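PDB 5B3T: biliverdin reductase from Synechocystis sp., which probably reduces biliverdin to bilirubin at the expense of NADPH, as a Rossmann-fold oxidoreductase of the Gfo/Idh/MocA family. Local coordinates for residues G45-E48 with A49-A52; V130-I133 with E134-G137; P166-R170 with W171-H175. One frame throughout, in Å; residues are numbered along the deposited sequence.

Contact 1 of 3, residues G45-E48 with A49-A52; sequences GNSE and ANTA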
loop_
_atom_site.group_PDB
_atom_site.type_symbol
_atom_site.label_atom_id
_atom_site.label_comp_id
_atom_site.label_asym_id
_atom_site.label_seq_id
_atom_site.Cartn_x
_atom_site.Cartn_y
_atom_site.Cartn_z
ATOM N N GLY A 45 2.626 -12.741 13.377
ATOM C CA GLY A 45 2.307 -11.383 13.770
ATOM C C GLY A 45 3.462 -10.755 14.521
ATOM O O GLY A 45 4.285 -11.466 15.103
ATOM N N ASN A 46 3.542 -9.426 14.515
ATOM C CA ASN A 46 4.651 -8.742 15.167
ATOM C C ASN A 46 4.374 -8.401 16.625
ATOM O O ASN A 46 5.324 -8.172 17.382
ATOM C CB ASN A 46 5.001 -7.456 14.412
ATOM C CG ASN A 46 3.911 -6.409 14.511
ATOM O OD1 ASN A 46 2.863 -6.525 13.876
ATOM N ND2 ASN A 46 4.151 -5.378 15.312
ATOM N N SER A 47 3.107 -8.368 17.037
ATOM C CA SER A 47 2.727 -7.953 18.381
ATOM C C SER A 47 1.832 -9.004 19.022
ATOM O O SER A 47 1.021 -9.641 18.342
ATOM C CB SER A 47 2.015 -6.593 18.358
ATOM O OG SER A 47 0.801 -6.663 17.631
ATOM N N GLU A 48 1.971 -9.159 20.343
ATOM C CA GLU A 48 1.363 -10.287 21.046
ATOM C C GLU A 48 -0.158 -10.275 20.939
ATOM O O GLU A 48 -0.777 -11.302 20.635
ATOM C CB GLU A 48 1.789 -10.280 22.515
ATOM C CG GLU A 48 3.243 -10.651 22.750
ATOM C CD GLU A 48 3.507 -11.083 24.181
ATOM O OE1 GLU A 48 2.936 -10.466 25.105
ATOM O OE2 GLU A 48 4.281 -12.042 24.380
ATOM N N ALA A 49 -0.781 -9.123 21.201
ATOM C CA ALA A 49 -2.239 -9.074 21.287
ATOM C C ALA A 49 -2.887 -9.338 19.932
ATOM O O ALA A 49 -3.831 -10.131 19.831
ATOM C CB ALA A 49 -2.686 -7.723 21.846
ATOM N N ASN A 50 -2.399 -8.679 18.880
ATOM C CA ASN A 50 -3.007 -8.852 17.563
ATOM C C ASN A 50 -2.741 -10.241 16.996
ATOM O O ASN A 50 -3.550 -10.753 16.211
ATOM C CB ASN A 50 -2.500 -7.773 16.606
ATOM C CG ASN A 50 -2.988 -6.386 16.983
ATOM O OD1 ASN A 50 -4.012 -6.234 17.651
ATOM N ND2 ASN A 50 -2.250 -5.365 16.561
ATOM N N THR A 51 -1.622 -10.863 17.370
ATOM C CA THR A 51 -1.371 -12.244 16.966
ATOM C C THR A 51 -2.410 -13.181 17.568
ATOM O O THR A 51 -2.945 -14.060 16.883
ATOM C CB THR A 51 0.038 -12.670 17.384
ATOM O OG1 THR A 51 1.007 -11.858 16.710
ATOM C CG2 THR A 51 0.280 -14.134 17.040
ATOM N N ALA A 52 -2.713 -12.996 18.856
ATOM C CA ALA A 52 -3.702 -13.838 19.520
ATOM C C ALA A 52 -5.076 -13.683 18.880
ATOM O O ALA A 52 -5.777 -14.674 18.644
ATOM C CB ALA A 52 -3.758 -13.500 21.009
#

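Contact 2 of 3, residues V130-I133 with E134-G137; sequences VEHI and ELLG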
loop_
_atom_site.group_PDB
_atom_site.type_symbol
_atom_site.label_atom_id
_atom_site.label_comp_id
_atom_site.label_asym_id
_atom_site.label_seq_id
_atom_site.Cartn_x
_atom_site.Cartn_y
_atom_site.Cartn_z
ATOM N N VAL A 130 2.063 -7.318 -6.305
ATOM C CA VAL A 130 1.905 -6.235 -5.343
ATOM C C VAL A 130 0.660 -5.438 -5.705
ATOM O O VAL A 130 0.474 -5.063 -6.869
ATOM C CB VAL A 130 3.135 -5.307 -5.311
ATOM C CG1 VAL A 130 2.939 -4.194 -4.284
ATOM C CG2 VAL A 130 4.398 -6.096 -5.015
ATOM N N GLU A 131 -0.188 -5.184 -4.713
ATOM C CA GLU A 131 -1.289 -4.245 -4.852
ATOM C C GLU A 131 -1.272 -3.276 -3.680
ATOM O O GLU A 131 -0.578 -3.479 -2.679
ATOM C CB GLU A 131 -2.648 -4.957 -4.936
ATOM C CG GLU A 131 -3.278 -4.940 -6.329
ATOM C CD GLU A 131 -3.620 -3.538 -6.834
ATOM O OE1 GLU A 131 -3.510 -2.558 -6.065
ATOM O OE2 GLU A 131 -4.010 -3.417 -8.015
ATOM N N HIS A 132 -2.051 -2.205 -3.819
ATOM C CA HIS A 132 -2.152 -1.158 -2.801
ATOM C C HIS A 132 -3.639 -0.847 -2.648
ATOM O O HIS A 132 -4.163 0.067 -3.291
ATOM C CB HIS A 132 -1.344 0.069 -3.198
ATOM C CG HIS A 132 -1.093 1.022 -2.071
ATOM N ND1 HIS A 132 -0.550 2.273 -2.263
ATOM C CD2 HIS A 132 -1.305 0.905 -0.738
ATOM C CE1 HIS A 132 -0.439 2.887 -1.099
ATOM N NE2 HIS A 132 -0.891 2.078 -0.158
ATOM N N ILE A 133 -4.315 -1.620 -1.795
ATOM C CA ILE A 133 -5.765 -1.578 -1.670
ATOM C C ILE A 133 -6.205 -1.087 -0.298
ATOM O O ILE A 133 -7.229 -0.404 -0.179
ATOM C CB ILE A 133 -6.379 -2.964 -1.973
ATOM C CG1 ILE A 133 -6.025 -3.403 -3.393
ATOM C CG2 ILE A 133 -7.893 -2.948 -1.789
ATOM C CD1 ILE A 133 -6.382 -4.843 -3.702
ATOM N N GLU A 134 -5.441 -1.408 0.750
ATOM C CA GLU A 134 -5.862 -1.077 2.109
ATOM C C GLU A 134 -6.034 0.427 2.291
ATOM O O GLU A 134 -6.982 0.875 2.946
ATOM C CB GLU A 134 -4.854 -1.635 3.116
ATOM C CG GLU A 134 -5.288 -1.522 4.568
ATOM C CD GLU A 134 -4.949 -0.180 5.183
ATOM O OE1 GLU A 134 -3.974 0.453 4.725
ATOM O OE2 GLU A 134 -5.662 0.245 6.117
ATOM N N LEU A 135 -5.132 1.220 1.720
ATOM C CA LEU A 135 -5.209 2.676 1.818
ATOM C C LEU A 135 -6.073 3.202 0.676
ATOM O O LEU A 135 -5.625 3.289 -0.471
ATOM C CB LEU A 135 -3.815 3.295 1.788
ATOM C CG LEU A 135 -3.769 4.825 1.848
ATOM C CD1 LEU A 135 -4.311 5.331 3.179
ATOM C CD2 LEU A 135 -2.354 5.342 1.600
ATOM N N LEU A 136 -7.324 3.541 0.994
ATOM C CA LEU A 136 -8.217 4.254 0.079
ATOM C C LEU A 136 -8.425 3.502 -1.234
ATOM O O LEU A 136 -8.603 4.117 -2.289
ATOM C CB LEU A 136 -7.696 5.668 -0.194
ATOM C CG LEU A 136 -7.674 6.611 1.009
ATOM C CD1 LEU A 136 -6.948 7.896 0.660
ATOM C CD2 LEU A 136 -9.091 6.912 1.475
ATOM N N GLY A 137 -8.409 2.168 -1.182
ATOM C CA GLY A 137 -8.534 1.387 -2.404
ATOM C C GLY A 137 -9.844 1.626 -3.128
ATOM O O GLY A 137 -9.874 1.738 -4.356
#

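Contact 3 of 3, residues P166-R170 with W171-H175; sequences PAPQR and WTYHH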
loop_
_atom_site.group_PDB
_atom_site.type_symbol
_atom_site.label_atom_id
_atom_site.label_comp_id
_atom_site.label_asym_id
_atom_site.label_seq_id
_atom_site.Cartn_x
_atom_site.Cartn_y
_atom_site.Cartn_z
ATOM N N PRO A 166 -1.291 10.538 23.306
ATOM C CA PRO A 166 0.152 10.560 23.050
ATOM C C PRO A 166 0.575 9.692 21.867
ATOM O O PRO A 166 -0.106 8.727 21.523
ATOM C CB PRO A 166 0.733 10.012 24.352
ATOM C CG PRO A 166 -0.296 9.038 24.807
ATOM C CD PRO A 166 -1.629 9.639 24.425
ATOM N N ALA A 167 1.691 10.048 21.250
ATOM C CA ALA A 167 2.242 9.220 20.193
ATOM C C ALA A 167 2.714 7.894 20.784
ATOM O O ALA A 167 3.420 7.892 21.800
ATOM C CB ALA A 167 3.396 9.931 19.494
ATOM N N PRO A 168 2.353 6.764 20.190
ATOM C CA PRO A 168 2.716 5.471 20.772
ATOM C C PRO A 168 4.179 5.130 20.534
ATOM O O PRO A 168 4.862 5.717 19.693
ATOM C CB PRO A 168 1.798 4.492 20.035
ATOM C CG PRO A 168 1.640 5.120 18.678
ATOM C CD PRO A 168 1.629 6.615 18.914
ATOM N N GLN A 169 4.653 4.155 21.304
ATOM C CA GLN A 169 5.982 3.592 21.093
ATOM C C GLN A 169 5.847 2.275 20.330
ATOM O O GLN A 169 6.092 1.183 20.845
ATOM C CB GLN A 169 6.704 3.407 22.424
ATOM C CG GLN A 169 8.212 3.578 22.319
ATOM C CD GLN A 169 8.977 2.785 23.362
ATOM O OE1 GLN A 169 8.489 1.777 23.875
ATOM N NE2 GLN A 169 10.185 3.237 23.678
ATOM N N ARG A 170 5.428 2.406 19.071
ATOM C CA ARG A 170 5.246 1.265 18.185
ATOM C C ARG A 170 5.852 1.592 16.824
ATOM O O ARG A 170 6.279 2.721 16.563
ATOM C CB ARG A 170 3.765 0.881 18.064
ATOM C CG ARG A 170 2.899 1.922 17.379
ATOM C CD ARG A 170 1.429 1.529 17.409
ATOM N NE ARG A 170 1.183 0.250 16.749
ATOM C CZ ARG A 170 0.034 -0.080 16.169
ATOM N NH1 ARG A 170 -0.977 0.778 16.158
ATOM N NH2 ARG A 170 -0.104 -1.268 15.594
ATOM N N TRP A 171 5.880 0.584 15.946
ATOM C CA TRP A 171 6.671 0.687 14.723
ATOM C C TRP A 171 6.172 1.789 13.796
ATOM O O TRP A 171 6.956 2.335 13.013
ATOM C CB TRP A 171 6.694 -0.660 13.992
ATOM C CG TRP A 171 5.393 -1.067 13.349
ATOM C CD1 TRP A 171 4.415 -1.847 13.895
ATOM C CD2 TRP A 171 4.951 -0.739 12.025
ATOM N NE1 TRP A 171 3.386 -2.013 12.999
ATOM C CE2 TRP A 171 3.691 -1.343 11.843
ATOM C CE3 TRP A 171 5.494 0.013 10.979
ATOM C CZ2 TRP A 171 2.965 -1.218 10.658
ATOM C CZ3 TRP A 171 4.773 0.137 9.801
ATOM C CH2 TRP A 171 3.522 -0.475 9.651
ATOM N N THR A 172 4.887 2.140 13.872
ATOM C CA THR A 172 4.349 3.181 13.000
ATOM C C THR A 172 4.876 4.570 13.337
ATOM O O THR A 172 4.736 5.482 12.514
ATOM C CB THR A 172 2.819 3.179 13.058
ATOM O OG1 THR A 172 2.389 3.182 14.424
ATOM C CG2 THR A 172 2.257 1.949 12.351
ATOM N N TYR A 173 5.466 4.759 14.519
ATOM C CA TYR A 173 6.111 6.014 14.888
ATOM C C TYR A 173 7.611 5.829 15.090
ATOM O O TYR A 173 8.264 6.674 15.709
ATOM C CB TYR A 173 5.466 6.605 16.145
ATOM C CG TYR A 173 4.160 7.318 15.878
ATOM C CD1 TYR A 173 3.012 6.607 15.556
ATOM C CD2 TYR A 173 4.076 8.702 15.943
ATOM C CE1 TYR A 173 1.815 7.255 15.308
ATOM C CE2 TYR A 173 2.884 9.361 15.697
ATOM C CZ TYR A 173 1.758 8.631 15.380
ATOM O OH TYR A 173 0.572 9.281 15.134
ATOM N N HIS A 174 8.159 4.732 14.576
ATOM C CA HIS A 174 9.573 4.400 14.695
ATOM C C HIS A 174 10.255 4.763 13.380
ATOM O O HIS A 174 9.839 4.294 12.316
ATOM C CB HIS A 174 9.727 2.912 15.019
ATOM C CG HIS A 174 11.138 2.473 15.259
ATOM N ND1 HIS A 174 11.955 2.008 14.251
ATOM C CD2 HIS A 174 11.866 2.397 16.399
ATOM C CE1 HIS A 174 13.130 1.678 14.757
ATOM N NE2 HIS A 174 13.103 1.905 16.058
ATOM N N HIS A 175 11.291 5.606 13.459
ATOM C CA HIS A 175 11.925 6.152 12.257
ATOM C C HIS A 175 12.280 5.062 11.251
ATOM O O HIS A 175 11.916 5.147 10.072
ATOM C CB HIS A 175 13.180 6.944 12.634
ATOM C CG HIS A 175 12.907 8.340 13.104
ATOM N ND1 HIS A 175 12.541 9.354 12.247
ATOM C CD2 HIS A 175 12.974 8.895 14.338
ATOM C CE1 HIS A 175 12.382 10.472 12.934
ATOM N NE2 HIS A 175 12.639 10.220 14.204
#

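Contact 1 of 3, residues G45-E48 with A49-A52
The turn from the second strand of the Rossmann sheet, 38-44, into helix 48-58 is held by Ser47 and Thr51, one helical turn apart, at the point where NADP(+) is known to bind. Ser47 O is gripped twice by the same residue. Thr51 N lies 3.1 Å from Ser47 O, almost in line with the C=O bond, as the first i to i+4 bond of the helix. The hydroxyl of Thr51 adds a second bond, OG1 to Ser47 O at 2.8 Å, and this donor stands 41° out of the carbonyl plane. Thr51 can do both because OG1 lies beside its own backbone N (chi1 -63°), with CG2 turned the other way, so that N-H and O-H converge on one oxygen. The same hydroxyl rests on the incoming loop, Thr51 OG1 to Gly45 CA 3.2 Å; a CB on Gly45 would point straight into it. One residue further along, Ala52 N continues the helical pattern to Glu48 O at 3.1 Å.

Ser47 is the N-cap residue, yet its hydroxyl makes no capping bond: chi1 of 63° sets OG between the backbone N and C, alongside Asn50, with Ser47 OG 3.6 Å from Asn50 CB. Asn50 has CG beside its backbone N, and its OD1 is hydrogen-bonded to Lys53, while its side chain also touches the Thr21 loop. The amide of Asn46 touches Ile83 and Trp171. Asn46, Ser47 and Asn50 all contact NADP(+) in a cofactor-bound structure, whereas no cofactor is bound here. A polar loop after the second strand, running into a helix N-terminus, is typical of the Rossmann cofactor site, where it commonly receives the adenosine end of the dinucleotide.

Contact 2 of 3, residues V130-I133 with E134-G137
His132 and Leu135 lie side by side and point the same way where the chain leaves strand 128-131, the last of the parallel sheet, and turns toward helix 137-146. Both side chains swing CG opposite the backbone N, with chi1 of -164° in His132 and 178° in Leu135, which brings the imidazole alongside the leucine. The ring's NE2 corner does the touching: His132 NE2 is 3.7 Å from Leu135 CB, and the CD2 branch of Leu135 comes to 4.0 Å from the same nitrogen. The approach to the ring is oblique. At the other nitrogen, ND1 is hydrogen-bonded to Ser187, and the ring also meets that of Tyr105, an NADP(+)-binding residue.

Just before His132, Glu131 folds back on the chain, bent at chi2, and its OE1 takes the backbone N-H of His132 at 2.7 Å on the anti side of the carboxylate. From the neighbouring strand, Glu104 OE2 accepts from the N-H groups of both Ile133 and Glu134. The Ile133 side chain packs on Leu286 and Phe287 of helix 283-300. Its carbonyl receives a CA-H...O contact, with Gly137 CA 3.1 Å from Ile133 O.

The chemistry is thus divided: carboxylates satisfy successive backbone N-H groups through the turn, while the imidazole has a serine at one nitrogen and a leucine hydrocarbon beside the other, which probably limits its rotation.

Contact 3 of 3, residues P166-R170 with W171-H175
Arg170 O accepts the backbone N-H of Tyr173, with Tyr173 N 3.0 Å from Arg170 O and the donor 41° out of the carbonyl plane, and this bond closes the tight 3-10 turn formed by Trp171 and Thr172. His174 N follows with a similar bond to Trp171 O at 3.1 Å.

The Tyr173 ring is packed by the chain that leads into the turn. Pro168 CD lies over one face, 3.8 Å from the ring centroid and 19° off its normal, a CH-pi contact displaced toward CD1 and CE1. The methyl of Ala167 arrives obliquely, its CB 3.8 Å from Tyr173 CD2. With CG beside the backbone N (chi1 -79°), the ring reaches back to both residues; Lys240 makes a cation-pi contact with it, and Phe217 meets it as well. Replacing Tyr173 by alanine is likely to leave Pro168 CD without its ring face and Lys240 without its cation-pi partner, and to open a gap beside Ala167.

The Arg170 chain crosses Thr172 at a slant, with Arg170 CG 3.3 Å from Thr172 OG1. The other branch of that threonine, CG2, sits over the centre of the Trp171 ring, 3.5 Å above its plane. Arg170 and Trp171 bind NADP(+) in a cofactor-bound structure; this chain carries no cofactor.

Apolar and CH-pi contacts thus fix Tyr173, while the carbonyl bond and Thr172 probably help to hold the Arg170 and Trp171 side chains where NADP(+) binds.

Along the chain the contacts come in series, 1, 2, then 3. Contact 1 follows strand 38-44 and contact 2 starts on the end of strand 128-131, the two outermost strands of the five-stranded parallel Rossmann sheet, and their centres are about 22 Å apart. Contact 3 belongs to the C-terminal domain, in the loop between strand 153-163 of the mixed sheet and helix 175-178. Its centre is about 16 Å from that of contact 1, and the two touch where Asn46 ND2 packs at 3.8 Å from Trp171 CD1. Both contribute NADP(+)-binding residues, so the cofactor site is shared between the domains. Contact 2 lies nearest the chain's centre, between the last strand of the parallel sheet and helix 137-146, which leads on to the mixed sheet.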